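PDB 4P9F: HTH-type transcriptional regulator mcbR from Escherichia coli UMEA 3718-1, which represses transcription of mcbA by binding its promoter region, which prevents overproduction of colanic acid and mucoidy, and is important for biofilm formation. Local coordinates for residues A104-L109 and L134-R139; E111-A116 and I126-L131; E47-L52 and Q64-P69. All coordinates share one frame; numbering follows the deposited sequence.

Contact 1 of 3, residues A104-L109 and L134-R139; sequences AELQEL and LAIYHR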
# COMPACT_ATOMS: atom_id res chain seq x y z
N ALA A 104 18.30 16.53 -14.68
CA ALA A 104 18.92 17.75 -14.19
C ALA A 104 18.48 18.03 -12.75
O ALA A 104 19.32 18.33 -11.89
CB ALA A 104 18.57 18.94 -15.10
N GLU A 105 17.18 17.90 -12.48
CA GLU A 105 16.63 18.07 -11.12
C GLU A 105 17.08 16.97 -10.14
O GLU A 105 17.22 17.22 -8.94
CB GLU A 105 15.10 18.12 -11.16
CG GLU A 105 14.52 19.33 -11.92
CD GLU A 105 12.99 19.36 -11.92
OE1 GLU A 105 12.36 18.45 -11.34
OE2 GLU A 105 12.43 20.31 -12.52
N LEU A 106 17.29 15.75 -10.64
CA LEU A 106 17.80 14.68 -9.78
C LEU A 106 19.24 15.00 -9.38
O LEU A 106 19.63 14.82 -8.22
CB LEU A 106 17.72 13.32 -10.48
CG LEU A 106 16.32 12.73 -10.63
CD1 LEU A 106 16.34 11.45 -11.45
CD2 LEU A 106 15.71 12.47 -9.26
N GLN A 107 20.01 15.53 -10.32
CA GLN A 107 21.38 15.95 -10.04
C GLN A 107 21.42 17.05 -8.97
O GLN A 107 22.27 17.02 -8.08
CB GLN A 107 22.06 16.44 -11.33
CG GLN A 107 23.50 16.88 -11.14
CD GLN A 107 24.41 15.75 -10.71
OE1 GLN A 107 24.40 14.66 -11.29
NE2 GLN A 107 25.22 16.00 -9.68
N GLU A 108 20.48 18.00 -9.04
CA GLU A 108 20.40 19.07 -8.04
C GLU A 108 20.08 18.50 -6.64
O GLU A 108 20.68 18.89 -5.65
CB GLU A 108 19.35 20.12 -8.44
CG GLU A 108 19.62 20.81 -9.76
CD GLU A 108 18.58 21.88 -10.09
OE1 GLU A 108 17.90 22.36 -9.16
OE2 GLU A 108 18.47 22.24 -11.28
N LEU A 109 19.13 17.58 -6.58
CA LEU A 109 18.79 16.96 -5.30
C LEU A 109 20.00 16.23 -4.70
O LEU A 109 20.23 16.28 -3.50
CB LEU A 109 17.60 16.01 -5.47
CG LEU A 109 16.24 16.71 -5.61
CD1 LEU A 109 15.16 15.71 -5.94
CD2 LEU A 109 15.88 17.44 -4.34
N LEU A 134 11.61 9.71 -4.56
CA LEU A 134 10.24 9.96 -4.96
C LEU A 134 10.16 10.67 -6.31
O LEU A 134 9.29 10.38 -7.11
CB LEU A 134 9.51 10.78 -3.89
CG LEU A 134 7.99 10.69 -3.94
CD1 LEU A 134 7.54 9.25 -3.94
CD2 LEU A 134 7.40 11.44 -2.77
N ALA A 135 11.10 11.59 -6.56
CA ALA A 135 11.18 12.26 -7.84
C ALA A 135 11.40 11.24 -8.95
O ALA A 135 10.85 11.37 -10.05
CB ALA A 135 12.31 13.30 -7.84
N ILE A 136 12.22 10.24 -8.67
CA ILE A 136 12.42 9.16 -9.63
C ILE A 136 11.12 8.39 -9.83
O ILE A 136 10.64 8.24 -10.96
CB ILE A 136 13.52 8.18 -9.16
CG1 ILE A 136 14.88 8.89 -9.09
CG2 ILE A 136 13.61 6.99 -10.10
CD1 ILE A 136 15.96 8.07 -8.37
N TYR A 137 10.54 7.93 -8.72
CA TYR A 137 9.39 7.03 -8.76
C TYR A 137 8.21 7.65 -9.47
O TYR A 137 7.47 6.95 -10.16
CB TYR A 137 8.98 6.59 -7.36
CG TYR A 137 10.06 5.87 -6.59
CD1 TYR A 137 11.15 5.31 -7.24
CD2 TYR A 137 9.99 5.76 -5.21
CE1 TYR A 137 12.15 4.65 -6.54
CE2 TYR A 137 10.97 5.10 -4.50
CZ TYR A 137 12.05 4.55 -5.17
OH TYR A 137 13.04 3.90 -4.44
N HIS A 138 8.03 8.96 -9.31
CA HIS A 138 6.90 9.65 -9.92
C HIS A 138 6.90 9.53 -11.44
O HIS A 138 5.83 9.55 -12.05
CB HIS A 138 6.89 11.14 -9.52
CG HIS A 138 6.32 11.40 -8.16
ND1 HIS A 138 6.45 12.62 -7.52
CD2 HIS A 138 5.58 10.62 -7.34
CE1 HIS A 138 5.83 12.56 -6.36
NE2 HIS A 138 5.29 11.37 -6.22
N ARG A 139 8.09 9.40 -12.04
CA ARG A 139 8.21 9.30 -13.50
C ARG A 139 7.83 7.91 -14.02
O ARG A 139 7.83 7.68 -15.22
CB ARG A 139 9.62 9.68 -13.97
CG ARG A 139 10.01 11.13 -13.65
CD ARG A 139 9.08 12.11 -14.34
NE ARG A 139 8.87 11.72 -15.73
CZ ARG A 139 8.31 12.48 -16.66
NH1 ARG A 139 7.90 13.71 -16.36
NH2 ARG A 139 8.18 12.01 -17.89
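Leu106 pushes its forked end against the flank of Ile136, and this is the tight part of the contact between residues 104-109 and 134-139. Both methyls of the leucine meet the same methylene: CD2 of Leu106 lies 3.7 Å from CG1 of Ile136, and CD1 of Leu106 is 3.8 Å from that atom. The two side chains cross at about a right angle. Leu106 CD2 also touches CB of Ala135, at 3.8 Å, so this one methyl bridges two successive residues of the facing helix. The inner side is closed by other helices: Leu106 rests on Leu183, while Ile136 packs on Leu182 and Leu186 of helix 177-187 and on Val91 and Ala94 of helix 73-95.

One turn further along, the fit is looser. CD1 of Leu109 comes no nearer to CB of Ala135 than 4.2 Å, both residues are partly exposed, and Glu105 and Glu108 on the same helix are exposed to solvent. Phe132 lies against both Leu106 and Leu109.

Here the two short segments run antiparallel, at 162°, with axes 10.6 Å apart at their closest. Within the all-helical FCD domain, this pairing joins helix 100-119 to the C-terminal end of helix 122-138. Every atom that touches across it is aliphatic carbon, which implies a joint held by van der Waals packing and exclusion of water, with no polar bond to fix its register.

Contact 2 of 3, residues E111-A116 and I126-L131; sequences EKLQQA and INVNRL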
# COMPACT_ATOMS: atom_id res chain seq x y z
N GLU A 111 23.14 17.00 -5.05
CA GLU A 111 24.02 18.03 -4.49
C GLU A 111 23.52 18.48 -3.12
O GLU A 111 24.31 18.66 -2.20
CB GLU A 111 24.12 19.22 -5.43
CG GLU A 111 24.73 18.89 -6.78
CD GLU A 111 24.77 20.08 -7.71
OE1 GLU A 111 25.09 19.87 -8.90
OE2 GLU A 111 24.50 21.22 -7.26
N LYS A 112 22.20 18.65 -3.00
CA LYS A 112 21.58 18.99 -1.72
C LYS A 112 21.92 17.92 -0.69
O LYS A 112 22.25 18.22 0.47
CB LYS A 112 20.07 19.10 -1.86
CG LYS A 112 19.59 20.28 -2.69
CD LYS A 112 20.08 21.59 -2.16
CE LYS A 112 19.57 22.73 -3.03
NZ LYS A 112 19.89 24.07 -2.46
N LEU A 113 21.85 16.65 -1.11
CA LEU A 113 22.12 15.54 -0.21
C LEU A 113 23.56 15.58 0.31
O LEU A 113 23.79 15.43 1.51
CB LEU A 113 21.86 14.19 -0.91
CG LEU A 113 21.99 12.94 -0.04
CD1 LEU A 113 21.04 13.02 1.17
CD2 LEU A 113 21.76 11.64 -0.84
N GLN A 114 24.51 15.82 -0.59
CA GLN A 114 25.91 15.91 -0.18
C GLN A 114 26.11 17.06 0.81
O GLN A 114 26.81 16.92 1.82
CB GLN A 114 26.82 16.10 -1.41
CG GLN A 114 28.26 16.47 -1.10
CD GLN A 114 29.02 15.38 -0.35
OE1 GLN A 114 28.89 14.19 -0.66
NE2 GLN A 114 29.81 15.78 0.64
N GLN A 115 25.49 18.20 0.51
CA GLN A 115 25.59 19.37 1.38
C GLN A 115 25.04 19.02 2.74
O GLN A 115 25.61 19.40 3.76
CB GLN A 115 24.85 20.56 0.78
CG GLN A 115 25.45 21.07 -0.52
CD GLN A 115 24.54 22.05 -1.21
OE1 GLN A 115 23.60 22.58 -0.61
NE2 GLN A 115 24.80 22.29 -2.49
N ALA A 116 23.92 18.30 2.75
CA ALA A 116 23.30 17.89 4.00
C ALA A 116 24.24 17.02 4.84
O ALA A 116 24.33 17.21 6.05
CB ALA A 116 21.98 17.14 3.73
N ILE A 126 17.92 12.70 5.51
CA ILE A 126 16.79 11.80 5.40
C ILE A 126 15.77 12.34 4.40
O ILE A 126 15.33 11.62 3.50
CB ILE A 126 16.14 11.60 6.78
CG1 ILE A 126 17.13 10.86 7.68
CG2 ILE A 126 14.86 10.81 6.65
CD1 ILE A 126 16.68 10.71 9.13
N ASN A 127 15.45 13.63 4.51
CA ASN A 127 14.44 14.23 3.66
C ASN A 127 14.83 14.28 2.19
O ASN A 127 14.02 13.95 1.32
CB ASN A 127 14.09 15.64 4.15
CG ASN A 127 12.92 16.23 3.39
OD1 ASN A 127 11.86 15.60 3.27
ND2 ASN A 127 13.09 17.45 2.89
N VAL A 128 16.06 14.69 1.92
CA VAL A 128 16.52 14.77 0.53
C VAL A 128 16.58 13.35 -0.09
O VAL A 128 16.23 13.19 -1.26
CB VAL A 128 17.89 15.49 0.42
CG1 VAL A 128 18.38 15.46 -1.01
CG2 VAL A 128 17.75 16.95 0.86
N ASN A 129 17.00 12.34 0.67
CA ASN A 129 16.97 10.96 0.15
C ASN A 129 15.57 10.56 -0.31
O ASN A 129 15.38 10.02 -1.41
CB ASN A 129 17.49 9.98 1.22
CG ASN A 129 17.06 8.54 0.95
OD1 ASN A 129 16.19 8.01 1.63
ND2 ASN A 129 17.66 7.91 -0.04
N ARG A 130 14.59 10.90 0.52
CA ARG A 130 13.17 10.71 0.23
C ARG A 130 12.74 11.44 -1.04
O ARG A 130 12.14 10.85 -1.94
CB ARG A 130 12.35 11.21 1.44
CG ARG A 130 10.88 10.87 1.46
CD ARG A 130 10.21 11.61 2.62
NE ARG A 130 10.25 13.07 2.40
CZ ARG A 130 9.35 13.75 1.69
NH1 ARG A 130 8.35 13.11 1.09
NH2 ARG A 130 9.47 15.06 1.56
N LEU A 131 13.07 12.73 -1.12
CA LEU A 131 12.69 13.57 -2.24
C LEU A 131 13.33 13.08 -3.54
O LEU A 131 12.72 13.11 -4.60
CB LEU A 131 13.11 15.02 -1.97
CG LEU A 131 12.24 15.81 -0.99
CD1 LEU A 131 12.78 17.22 -0.84
CD2 LEU A 131 10.77 15.82 -1.41
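Lys112 and Leu113 together receive Val128, which fits between them from the opposite helix. Helices 100-119 and 122-138, neighbours in sequence, form an antiparallel hairpin; the axes of segments 111-116 and 126-131 approach to 9.0 Å at 165°.

Taken in order along residues 111-116, Lys112 touches first, and only with the root of its side chain: its CB is 4.1 Å from CG1 of Val128. Beyond CB the chain bends at CG (chi2 -57°) and then runs out extended, carrying the ammonium end away from the partner helix on an exposed surface. Leu113 does most of the packing. CG1 of Val128 sits 3.7 Å from both the backbone N and the CB of Leu113, so the valine methyl bears on the main chain of the helix as well as on a side chain. With CG anti to the backbone N (chi1 -175°), Leu113 sends CD1 past the valine to within 4.1 Å of both CB of Val128 and the backbone N of Asn129. Ala116, one turn on, turns its methyl toward the partner helix and packs on Gln124 and Ile125.

On helix 122-138 itself, Arg130 grips Asn127 side-on: NE and NH2 both donate to OD1 of Asn127, at 3.1 and 3.0 Å, with OD1 in the guanidinium plane. That oxygen also bonds NE2 of His16, which ties the FCD domain to helix 6-19 of the DNA-binding region. Ile126 has its CB directed away from helix 100-119, and its side chain touches Leu163 and Tyr164 of helix 161-166, so at this level helix 122-138 lies between helix 100-119 and helix 161-166.

Contact 3 of 3, residues E47-L52 and Q64-P69; sequences EALLRL and QAFTVP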
# COMPACT_ATOMS: atom_id res chain seq x y z
N GLU A 47 -9.26 14.92 12.53
CA GLU A 47 -9.53 14.15 11.31
C GLU A 47 -8.26 13.63 10.66
O GLU A 47 -8.22 12.50 10.14
CB GLU A 47 -10.32 14.96 10.28
CG GLU A 47 -11.74 15.28 10.68
CD GLU A 47 -12.50 16.06 9.60
OE1 GLU A 47 -11.87 16.55 8.64
OE2 GLU A 47 -13.73 16.18 9.73
N ALA A 48 -7.22 14.46 10.65
CA ALA A 48 -5.95 14.07 10.04
C ALA A 48 -5.36 12.89 10.80
O ALA A 48 -4.91 11.91 10.19
CB ALA A 48 -4.97 15.26 10.04
N LEU A 49 -5.41 12.96 12.12
CA LEU A 49 -4.91 11.87 12.95
C LEU A 49 -5.70 10.58 12.70
O LEU A 49 -5.12 9.50 12.60
CB LEU A 49 -4.95 12.28 14.43
CG LEU A 49 -3.97 13.39 14.82
CD1 LEU A 49 -4.43 14.08 16.12
CD2 LEU A 49 -2.58 12.81 15.02
N LEU A 50 -7.03 10.69 12.59
CA LEU A 50 -7.89 9.53 12.34
C LEU A 50 -7.66 8.95 10.96
O LEU A 50 -7.78 7.74 10.78
CB LEU A 50 -9.37 9.90 12.53
CG LEU A 50 -9.74 10.09 14.00
CD1 LEU A 50 -11.15 10.65 14.17
CD2 LEU A 50 -9.59 8.76 14.74
N ARG A 51 -7.32 9.80 9.99
CA ARG A 51 -6.95 9.30 8.66
C ARG A 51 -5.72 8.40 8.76
O ARG A 51 -5.63 7.38 8.08
CB ARG A 51 -6.64 10.47 7.72
CG ARG A 51 -7.87 11.26 7.23
CD ARG A 51 -7.43 12.36 6.25
NE ARG A 51 -8.58 13.12 5.77
CZ ARG A 51 -8.52 14.06 4.84
NH1 ARG A 51 -7.34 14.38 4.29
NH2 ARG A 51 -9.63 14.68 4.46
N LEU A 52 -4.77 8.77 9.61
CA LEU A 52 -3.57 7.97 9.81
C LEU A 52 -3.88 6.68 10.57
O LEU A 52 -3.33 5.62 10.27
CB LEU A 52 -2.51 8.81 10.52
CG LEU A 52 -1.95 9.94 9.64
CD1 LEU A 52 -1.13 10.94 10.46
CD2 LEU A 52 -1.08 9.36 8.54
N GLN A 64 -8.75 11.09 23.79
CA GLN A 64 -8.53 11.98 22.63
C GLN A 64 -7.05 12.16 22.28
O GLN A 64 -6.51 13.28 22.18
CB GLN A 64 -9.19 13.35 22.89
CG GLN A 64 -10.71 13.25 23.02
CD GLN A 64 -11.36 14.55 23.47
OE1 GLN A 64 -10.68 15.46 23.94
NE2 GLN A 64 -12.68 14.63 23.33
N ALA A 65 -6.40 11.02 22.11
CA ALA A 65 -4.97 10.99 21.84
C ALA A 65 -4.64 9.79 20.97
O ALA A 65 -5.49 8.93 20.72
CB ALA A 65 -4.16 10.96 23.16
N PHE A 66 -3.41 9.77 20.48
CA PHE A 66 -2.93 8.74 19.58
C PHE A 66 -1.52 8.33 19.94
O PHE A 66 -0.83 9.07 20.65
CB PHE A 66 -3.00 9.26 18.14
CG PHE A 66 -4.37 9.69 17.74
CD1 PHE A 66 -4.82 10.97 18.01
CD2 PHE A 66 -5.23 8.79 17.16
CE1 PHE A 66 -6.10 11.36 17.67
CE2 PHE A 66 -6.52 9.17 16.82
CZ PHE A 66 -6.95 10.46 17.06
N THR A 67 -1.09 7.15 19.52
CA THR A 67 0.32 6.84 19.73
C THR A 67 0.97 6.46 18.42
O THR A 67 0.34 5.87 17.54
CB THR A 67 0.56 5.70 20.76
OG1 THR A 67 -0.14 4.53 20.35
CG2 THR A 67 0.12 6.11 22.18
N VAL A 68 2.23 6.86 18.32
CA VAL A 68 3.11 6.47 17.22
C VAL A 68 3.40 4.98 17.38
O VAL A 68 3.75 4.54 18.48
CB VAL A 68 4.39 7.32 17.23
CG1 VAL A 68 5.34 6.87 16.11
CG2 VAL A 68 4.03 8.82 17.12
N PRO A 69 3.21 4.19 16.32
CA PRO A 69 3.41 2.74 16.45
C PRO A 69 4.83 2.36 16.82
O PRO A 69 5.76 3.09 16.51
CB PRO A 69 3.05 2.20 15.06
CG PRO A 69 2.17 3.24 14.48
CD PRO A 69 2.71 4.55 14.98
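Phe66 lies across Leu49 and Leu50 in the winged helix-turn-helix domain of this GntR regulator, where residues 47-52 belong to helix 42-54, the second helix of the helix-turn-helix motif, and Phe66 sits on strand 65-67 of the wing.

The face of the ring is used for a CH-pi contact. CB of Leu49 stands over it, 3.8 Å from the centroid of the Phe66 ring and 20° off the ring normal, displaced toward the CE1 side. The phenyl group reaches the helix because its CB points that way and its CG is anti to the carbonyl carbon (chi1 -57°).

Aliphatic packing extends the grip around the rim. CD1 of Leu49 approaches CE1 of Phe66 at 3.5 Å, so the same leucine holds the ring with its CB and with a terminal methyl. Leu50 arrives differently: its side chain runs at about a right angle to that of Phe66, and its CD2 reaches the ring edge near the ring plane. Leu49 and Phe66 are both buried, and each also touches Thr31 at the start of helix 31-38; Leu49 continues inward to Leu14 of helix 6-19 and to Leu58. Through its packing on Leu49 and Leu50, the ring couples this strand to the helix-turn-helix.

Backbone hydrogen bonding secures the strand side, where Phe66 pairs with Leu29 and Thr67 with Ser59, placing strand 65-67 in the middle of the small antiparallel sheet. Polar bonds hold the other side of the helix, with Arg51 salt-bridged to Glu11. Leu50 faces two ways: it also packs on Arg51 of the second subunit, while its CD2 stays 3.7 Å from CE2 of Phe66.

Overall arrangement
From the N terminus, contact 3 comes first: it closes a short loop from helix 42-54 through strand 59-61 to strand 65-67, all within the DNA-binding domain. After the wing the chain enters helix 73-95, and further on helices 100-119 and 122-138 of the FCD domain make both remaining contacts. Contact 2 closes the inner loop of this hairpin, near the turn, and is nested inside the longer loop closed by contact 1. Their centres are about 11 Å apart and they touch, so they form one continuous seam. Contact 3 lies on the opposite side of the chain's centre, its centre about 31 Å from that of contact 1 and about 28 Å from that of contact 2.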